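Local coordinates for pyrophosphate phosphohydrolase (Thermus thermophilus, PDB 2PRD), which catalyses the magnesium-dependent hydrolysis of inorganic pyrophosphate to two phosphate ions and works as a homohexamer, at the interface of chains A and B and the interface of chains A and C. Sequence-based numbering; all coordinates share one arbitrary frame. Chains: chain A/B/C, Pyrophosphate phosphohydrolase.

Contact 1: the interface of chains A and B. Residues chain A 6-7, 17, 84; chain B 36.
B:Leu36 reaches A:Pro7 with its CG beside the backbone N (chi1 -68°); its second torsion (chi2 -179°) sets CD1 anti to CA, pointing it toward A:Val84, and leaves CD2 turned to the proline ring. The two side chains meet at a slant, and the nearest carbons are CD2 of B:Leu36 and CD of A:Pro7, 3.9 Å apart. A:Leu6 also keeps CG beside its backbone N (chi1 -78°); its CD2 methyl lies 3.8 Å from the backbone carbonyl O of B:Leu36, a van der Waals contact at the foot of the incoming side chain. Two further residues stand a little further off. The imidazole of A:His17, on strand 15-22, offers its CE1 carbon at 4.3 Å from CD2 of B:Leu36, and CG1 of A:Val84, at the start of strand 84-97, sits 4.2 Å from CD1 of the same leucine. One loop leucine of chain B is thus received in a mainly apolar recess of chain A, built from the N-terminal segment and two strands, a small patch of the hexamer interface. Within chain A the recess is braced by a hydrogen bond that ties the histidine to the proline loop and should restrain rotation of the imidazole: ND1 of A:His17 donates to the carbonyl O of A:Pro7 at 2.6 Å, nearly straight and in the ring plane, though it approaches from above the carbonyl plane.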
ATOM      1  N   LEU A   6     -15.423 -12.269 -24.959  1.00 16.54           N
ATOM      2  CA  LEU A   6     -14.760 -13.479 -24.479  1.00 13.13           C
ATOM      3  C   LEU A   6     -15.890 -14.458 -24.137  1.00 13.88           C
ATOM      4  O   LEU A   6     -17.015 -14.018 -23.904  1.00 16.24           O
ATOM      5  CB  LEU A   6     -14.085 -13.093 -23.159  1.00 14.96           C
ATOM      6  CG  LEU A   6     -12.773 -12.316 -23.344  1.00 13.01           C
ATOM      7  CD1 LEU A   6     -11.975 -12.445 -22.054  1.00 17.76           C
ATOM      8  CD2 LEU A   6     -11.979 -12.919 -24.468  1.00 12.17           C
ATOM      9  N   PRO A   7     -15.565 -15.734 -24.113  1.00 17.19           N
ATOM     10  CA  PRO A   7     -16.533 -16.785 -23.790  1.00 17.19           C
ATOM     11  C   PRO A   7     -16.945 -16.630 -22.338  1.00 15.42           C
ATOM     12  O   PRO A   7     -16.076 -16.261 -21.540  1.00 20.49           O
ATOM     13  CB  PRO A   7     -15.754 -18.077 -23.980  1.00 20.38           C
ATOM     14  CG  PRO A   7     -14.531 -17.712 -24.760  1.00 20.51           C
ATOM     15  CD  PRO A   7     -14.226 -16.269 -24.429  1.00 17.12           C
ATOM     16  N   HIS A  17     -17.128 -16.424 -16.364  1.00  5.76           N
ATOM     17  CA  HIS A  17     -15.973 -15.574 -16.587  1.00  5.64           C
ATOM     18  C   HIS A  17     -16.442 -14.141 -16.267  1.00 13.68           C
ATOM     19  O   HIS A  17     -17.616 -13.860 -16.526  1.00 16.36           O
ATOM     20  CB  HIS A  17     -15.481 -15.562 -18.012  1.00  6.59           C
ATOM     21  CG  HIS A  17     -14.574 -16.700 -18.374  1.00  4.99           C
ATOM     22  ND1 HIS A  17     -14.540 -17.215 -19.651  1.00 11.44           N
ATOM     23  CD2 HIS A  17     -13.749 -17.440 -17.631  1.00 14.11           C
ATOM     24  CE1 HIS A  17     -13.637 -18.193 -19.689  1.00 12.37           C
ATOM     25  NE2 HIS A  17     -13.136 -18.342 -18.475  1.00 16.41           N
ATOM     26  N   VAL A  84      -9.230 -11.550 -16.198  1.00  6.99           N
ATOM     27  CA  VAL A  84     -10.401 -12.416 -16.266  1.00  5.76           C
ATOM     28  C   VAL A  84     -10.444 -13.360 -15.101  1.00  6.63           C
ATOM     29  O   VAL A  84      -9.402 -13.983 -14.822  1.00 13.09           O
ATOM     30  CB  VAL A  84     -10.368 -13.236 -17.584  1.00 11.33           C
ATOM     31  CG1 VAL A  84     -11.583 -14.150 -17.589  1.00  8.40           C
ATOM     32  CG2 VAL A  84     -10.446 -12.322 -18.803  1.00  9.67           C
TER
ATOM     33  N   LEU B  36      -7.448 -16.916 -24.564  1.00 30.93           N
ATOM     34  CA  LEU B  36      -8.322 -15.785 -24.256  1.00 19.57           C
ATOM     35  C   LEU B  36      -7.618 -14.485 -24.655  1.00 22.68           C
ATOM     36  O   LEU B  36      -8.269 -13.463 -24.823  1.00 27.46           O
ATOM     37  CB  LEU B  36      -8.603 -15.693 -22.776  1.00 19.34           C
ATOM     38  CG  LEU B  36      -9.425 -16.735 -22.045  1.00 16.42           C
ATOM     39  CD1 LEU B  36      -9.514 -16.279 -20.582  1.00 18.62           C
ATOM     40  CD2 LEU B  36     -10.827 -16.794 -22.629  1.00 19.37           C
TER

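Contact 2: the interface of chains A and C. Residues chain A 50, 131; chain C 77, 114.
Charge pairing between A:Glu131 and C:Arg114 dominates this patch of the two-fold interface. The carboxylate on helix 126-138 and the guanidinium on 3-10 helix 113-115 form a salt bridge, with NH2 of C:Arg114 donating to OE2 of A:Glu131 at 2.8 Å. The bond is fairly straight at the hydrogen (165°) and lies close to the guanidinium plane, but NH2 meets OE2 from above the carboxylate plane, and the two planes are turned 68° apart. NE of the arginine adds weak hydrogen bonds to both carboxylate oxygens, OE1 and OE2, so this is a skewed grip rather than a flat, paired one. An extended glutamate chain, with CG opposite the backbone N (chi1 -174°), carries the acid from the helix across to chain C. Repeated with the chains exchanged, the pairing probably helps hold the homohexamer together. Water extends the polar link: water 1 lies 2.7 Å from OE2 of A:Glu131 and 2.9 Å from the phenol OH of C:Tyr77, joining the acid to a second residue of chain C. Of the aromatic contacts, A:Phe50 and C:Tyr77 approach from opposite directions without stacking. The tyrosine hydroxyl comes to the phenyl edge, in the ring plane, where CZ of A:Phe50 lies 3.5 Å from OH of C:Tyr77.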
ATOM      1  N   PHE A  50     -14.906   3.847  -1.801  1.00 10.57           N
ATOM      2  CA  PHE A  50     -14.238   2.827  -2.632  1.00 10.66           C
ATOM      3  C   PHE A  50     -15.193   1.668  -2.871  1.00 12.20           C
ATOM      4  O   PHE A  50     -16.090   1.478  -2.054  1.00 14.28           O
ATOM      5  CB  PHE A  50     -12.923   2.390  -1.962  1.00  4.36           C
ATOM      6  CG  PHE A  50     -13.071   1.816  -0.594  1.00 12.18           C
ATOM      7  CD1 PHE A  50     -13.572   0.529  -0.445  1.00  7.63           C
ATOM      8  CD2 PHE A  50     -12.715   2.550   0.523  1.00 11.00           C
ATOM      9  CE1 PHE A  50     -13.697  -0.029   0.803  1.00 12.01           C
ATOM     10  CE2 PHE A  50     -12.844   1.990   1.776  1.00 11.69           C
ATOM     11  CZ  PHE A  50     -13.379   0.731   1.924  1.00 12.57           C
ATOM     12  N   GLU A 131     -23.033  -2.957   3.824  1.00 10.31           N
ATOM     13  CA  GLU A 131     -21.949  -2.126   3.300  1.00  7.35           C
ATOM     14  C   GLU A 131     -22.170  -1.933   1.811  1.00 11.02           C
ATOM     15  O   GLU A 131     -22.075  -0.807   1.290  1.00 16.18           O
ATOM     16  CB  GLU A 131     -20.571  -2.739   3.620  1.00  5.99           C
ATOM     17  CG  GLU A 131     -19.417  -1.796   3.211  1.00  3.37           C
ATOM     18  CD  GLU A 131     -18.070  -2.517   3.337  1.00  1.16           C
ATOM     19  OE1 GLU A 131     -18.111  -3.751   3.285  1.00 11.75           O
ATOM     20  OE2 GLU A 131     -17.030  -1.879   3.570  1.00 14.58           O
TER
ATOM     21  N   TYR C  77      -9.522  -4.673   8.443  1.00  8.21           N
ATOM     22  CA  TYR C  77      -8.316  -3.900   8.074  1.00  8.79           C
ATOM     23  C   TYR C  77      -7.248  -4.154   9.140  1.00 12.09           C
ATOM     24  O   TYR C  77      -7.601  -4.174  10.336  1.00 14.16           O
ATOM     25  CB  TYR C  77      -8.633  -2.399   8.034  1.00  4.93           C
ATOM     26  CG  TYR C  77      -9.851  -1.947   7.286  1.00 10.91           C
ATOM     27  CD1 TYR C  77      -9.960  -2.188   5.911  1.00 10.88           C
ATOM     28  CD2 TYR C  77     -10.867  -1.204   7.897  1.00  8.40           C
ATOM     29  CE1 TYR C  77     -11.056  -1.764   5.176  1.00  6.08           C
ATOM     30  CE2 TYR C  77     -11.964  -0.816   7.163  1.00  9.50           C
ATOM     31  CZ  TYR C  77     -12.042  -1.068   5.821  1.00  9.14           C
ATOM     32  OH  TYR C  77     -13.133  -0.630   5.091  1.00  9.26           O
ATOM     33  N   ARG C 114     -19.092  -6.056  10.161  1.00  8.05           N
ATOM     34  CA  ARG C 114     -18.858  -7.065   9.121  1.00  9.26           C
ATOM     35  C   ARG C 114     -18.529  -8.407   9.732  1.00 12.30           C
ATOM     36  O   ARG C 114     -18.535  -9.407   8.963  1.00 16.64           O
ATOM     37  CB  ARG C 114     -17.673  -6.653   8.245  1.00  5.25           C
ATOM     38  CG  ARG C 114     -17.909  -5.430   7.389  1.00 12.12           C
ATOM     39  CD  ARG C 114     -16.592  -5.017   6.716  1.00  5.56           C
ATOM     40  NE  ARG C 114     -16.679  -3.635   6.293  1.00  5.98           N
ATOM     41  CZ  ARG C 114     -16.503  -2.543   7.010  1.00 14.61           C
ATOM     42  NH1 ARG C 114     -16.194  -2.447   8.290  1.00 10.58           N
ATOM     43  NH2 ARG C 114     -16.674  -1.415   6.314  1.00  2.14           N
TER
HETATM   44  O   HOH W   1     -14.440  -2.573   3.318  1.00 27.30           O

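Contact 3: the interface of chains A and B. Residues chain A 79, 85, 109, 111-112; chain B 41-44.
The backbone N of B:Val44, at the end of strand 38-44, donates to the carbonyl O of A:Glu111 at 3.2 Å, an almost straight bond (176° at H) linking the strand to the loop of chain A. On one flank B:Leu41 holds its CG opposite the backbone N (chi1 175°) and lays CD2 against CG1 of A:Val109 at 3.8 Å, the two side chains nearly perpendicular, while A:Val85 runs alongside the leucine. The same valine methyl, CG1 of A:Val109, also meets CG2 of B:Val44. CB and CG of A:Glu111 lie against the carbonyl O of B:Asp42, CG at 3.6 Å. A:Asp112 slants across B:Val44, its carboxylate carbon CG 3.8 Å from CB and its OD2 3.7 Å from the CG1 methyl. A glycine in place of A:Asp112 would probably take away this packing on CB and CG1 of B:Val44, opening a gap there, with A:Val109 still touching CG2. Inside chain B, B:Arg43 and B:Asp42 form a salt bridge, NH1, in the guanidinium plane, donating to OD2 at 3.1 Å. B:Arg43 probably binds the substrate, so the patch, besides joining subunits of the hexamer, may help steady the strand that carries part of the active site.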
ATOM      1  N   LEU A  79      -8.379  -7.353  -7.158  1.00  4.36           N
ATOM      2  CA  LEU A  79      -7.871  -7.770  -8.482  1.00  5.51           C
ATOM      3  C   LEU A  79      -7.428  -6.577  -9.254  1.00 10.37           C
ATOM      4  O   LEU A  79      -7.272  -5.484  -8.638  1.00 17.86           O
ATOM      5  CB  LEU A  79      -8.996  -8.622  -9.113  1.00  2.09           C
ATOM      6  CG  LEU A  79      -9.434  -9.801  -8.214  1.00  4.28           C
ATOM      7  CD1 LEU A  79     -10.808 -10.317  -8.582  1.00 10.78           C
ATOM      8  CD2 LEU A  79      -8.406 -10.945  -8.371  1.00  5.32           C
ATOM      9  N   VAL A  85     -11.575 -13.481 -14.402  1.00  9.20           N
ATOM     10  CA  VAL A  85     -11.530 -14.438 -13.251  1.00  4.19           C
ATOM     11  C   VAL A  85     -12.787 -15.246 -13.298  1.00  2.16           C
ATOM     12  O   VAL A  85     -13.816 -14.750 -13.792  1.00  8.96           O
ATOM     13  CB  VAL A  85     -11.331 -13.640 -11.953  1.00  8.53           C
ATOM     14  CG1 VAL A  85     -12.058 -12.296 -12.012  1.00 14.74           C
ATOM     15  CG2 VAL A  85     -11.852 -14.337 -10.708  1.00 11.69           C
ATOM     16  N   VAL A 109     -14.704 -15.216  -5.772  1.00  7.95           N
ATOM     17  CA  VAL A 109     -13.625 -15.806  -6.575  1.00  7.59           C
ATOM     18  C   VAL A 109     -13.749 -17.312  -6.378  1.00  8.25           C
ATOM     19  O   VAL A 109     -13.648 -17.781  -5.243  1.00 10.64           O
ATOM     20  CB  VAL A 109     -12.309 -15.263  -6.012  1.00  8.76           C
ATOM     21  CG1 VAL A 109     -11.067 -15.964  -6.515  1.00  3.14           C
ATOM     22  CG2 VAL A 109     -12.253 -13.773  -6.423  1.00  5.16           C
ATOM     23  N   GLU A 111     -11.785 -19.787  -7.368  1.00 11.42           N
ATOM     24  CA  GLU A 111     -10.547 -20.515  -7.011  1.00 12.60           C
ATOM     25  C   GLU A 111      -9.854 -19.950  -5.802  1.00 11.82           C
ATOM     26  O   GLU A 111      -8.656 -19.748  -5.901  1.00 10.86           O
ATOM     27  CB  GLU A 111      -9.597 -20.530  -8.214  1.00 17.36           C
ATOM     28  CG  GLU A 111     -10.169 -21.250  -9.428  1.00 22.44           C
ATOM     29  CD  GLU A 111     -10.236 -22.752  -9.225  1.00 24.86           C
ATOM     30  OE1 GLU A 111      -9.432 -23.314  -8.460  1.00 26.86           O
ATOM     31  OE2 GLU A 111     -11.110 -23.422  -9.821  1.00 37.27           O
ATOM     32  N   ASP A 112     -10.542 -19.707  -4.714  1.00 14.80           N
ATOM     33  CA  ASP A 112      -9.928 -19.200  -3.468  1.00  9.29           C
ATOM     34  C   ASP A 112     -10.601 -20.055  -2.384  1.00 13.83           C
ATOM     35  O   ASP A 112     -11.813 -19.878  -2.270  1.00 14.03           O
ATOM     36  CB  ASP A 112     -10.179 -17.728  -3.257  1.00  6.98           C
ATOM     37  CG  ASP A 112      -9.531 -17.158  -2.000  1.00 10.04           C
ATOM     38  OD1 ASP A 112      -9.125 -17.930  -1.131  1.00 13.27           O
ATOM     39  OD2 ASP A 112      -9.513 -15.924  -1.783  1.00 10.31           O
TER
ATOM     40  N   LEU B  41      -7.015 -15.073 -13.773  1.00 10.71           N
ATOM     41  CA  LEU B  41      -6.570 -15.463 -12.408  1.00  7.44           C
ATOM     42  C   LEU B  41      -6.661 -16.979 -12.367  1.00 13.78           C
ATOM     43  O   LEU B  41      -7.743 -17.521 -12.554  1.00 13.96           O
ATOM     44  CB  LEU B  41      -7.461 -14.869 -11.346  1.00  6.92           C
ATOM     45  CG  LEU B  41      -7.063 -15.392  -9.942  1.00  4.31           C
ATOM     46  CD1 LEU B  41      -6.082 -14.331  -9.402  1.00  4.59           C
ATOM     47  CD2 LEU B  41      -8.284 -15.569  -9.100  1.00  7.18           C
ATOM     48  N   ASP B  42      -5.497 -17.573 -12.164  1.00 11.76           N
ATOM     49  CA  ASP B  42      -5.471 -19.041 -12.099  1.00  7.84           C
ATOM     50  C   ASP B  42      -5.980 -19.431 -10.731  1.00 12.79           C
ATOM     51  O   ASP B  42      -6.840 -20.315 -10.565  1.00 11.00           O
ATOM     52  CB  ASP B  42      -4.027 -19.450 -12.384  1.00 15.07           C
ATOM     53  CG  ASP B  42      -4.011 -20.973 -12.285  1.00 30.16           C
ATOM     54  OD1 ASP B  42      -4.613 -21.617 -13.181  1.00 29.21           O
ATOM     55  OD2 ASP B  42      -3.457 -21.441 -11.281  1.00 26.63           O
ATOM     56  N   ARG B  43      -5.514 -18.710  -9.695  1.00  8.74           N
ATOM     57  CA  ARG B  43      -6.026 -19.024  -8.353  1.00  4.60           C
ATOM     58  C   ARG B  43      -5.360 -18.079  -7.368  1.00  8.14           C
ATOM     59  O   ARG B  43      -4.379 -17.471  -7.762  1.00 15.08           O
ATOM     60  CB  ARG B  43      -5.634 -20.441  -7.933  1.00  6.93           C
ATOM     61  CG  ARG B  43      -4.170 -20.605  -7.517  1.00  5.77           C
ATOM     62  CD  ARG B  43      -3.786 -22.052  -7.372  1.00 11.40           C
ATOM     63  NE  ARG B  43      -2.409 -22.297  -6.975  1.00 18.00           N
ATOM     64  CZ  ARG B  43      -1.330 -22.375  -7.733  1.00 21.99           C
ATOM     65  NH1 ARG B  43      -1.384 -22.222  -9.067  1.00 21.58           N
ATOM     66  NH2 ARG B  43      -0.135 -22.635  -7.248  1.00 20.34           N
ATOM     67  N   VAL B  44      -5.910 -18.062  -6.184  1.00  9.64           N
ATOM     68  CA  VAL B  44      -5.384 -17.309  -5.031  1.00  8.59           C
ATOM     69  C   VAL B  44      -4.674 -18.347  -4.171  1.00 10.29           C
ATOM     70  O   VAL B  44      -5.263 -19.380  -3.885  1.00 10.72           O
ATOM     71  CB  VAL B  44      -6.503 -16.610  -4.264  1.00  7.91           C
ATOM     72  CG1 VAL B  44      -6.019 -15.740  -3.112  1.00 13.81           C
ATOM     73  CG2 VAL B  44      -7.310 -15.727  -5.204  1.00  8.59           C
TER

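Contact 1 and contact 3 belong to one A–B interface, their C-alpha centres about 13 Å apart. Strand 84-97 of chain A serves both, through A:Val84 in the first and its neighbour A:Val85 in the third, and chain B answers with the loop at B:Leu36 and strand 38-44 that soon follows. Contact 2 lies on the separate, two-fold A–C interface, about 28 Å from contact 1 and 20 Å from contact 3 between C-alpha centres. Mostly apolar patches with a backbone bond, on an interface without exact two-fold symmetry, thus complement a charged, water-linked patch on the symmetric one; together they probably help six copies close into the homohexamer.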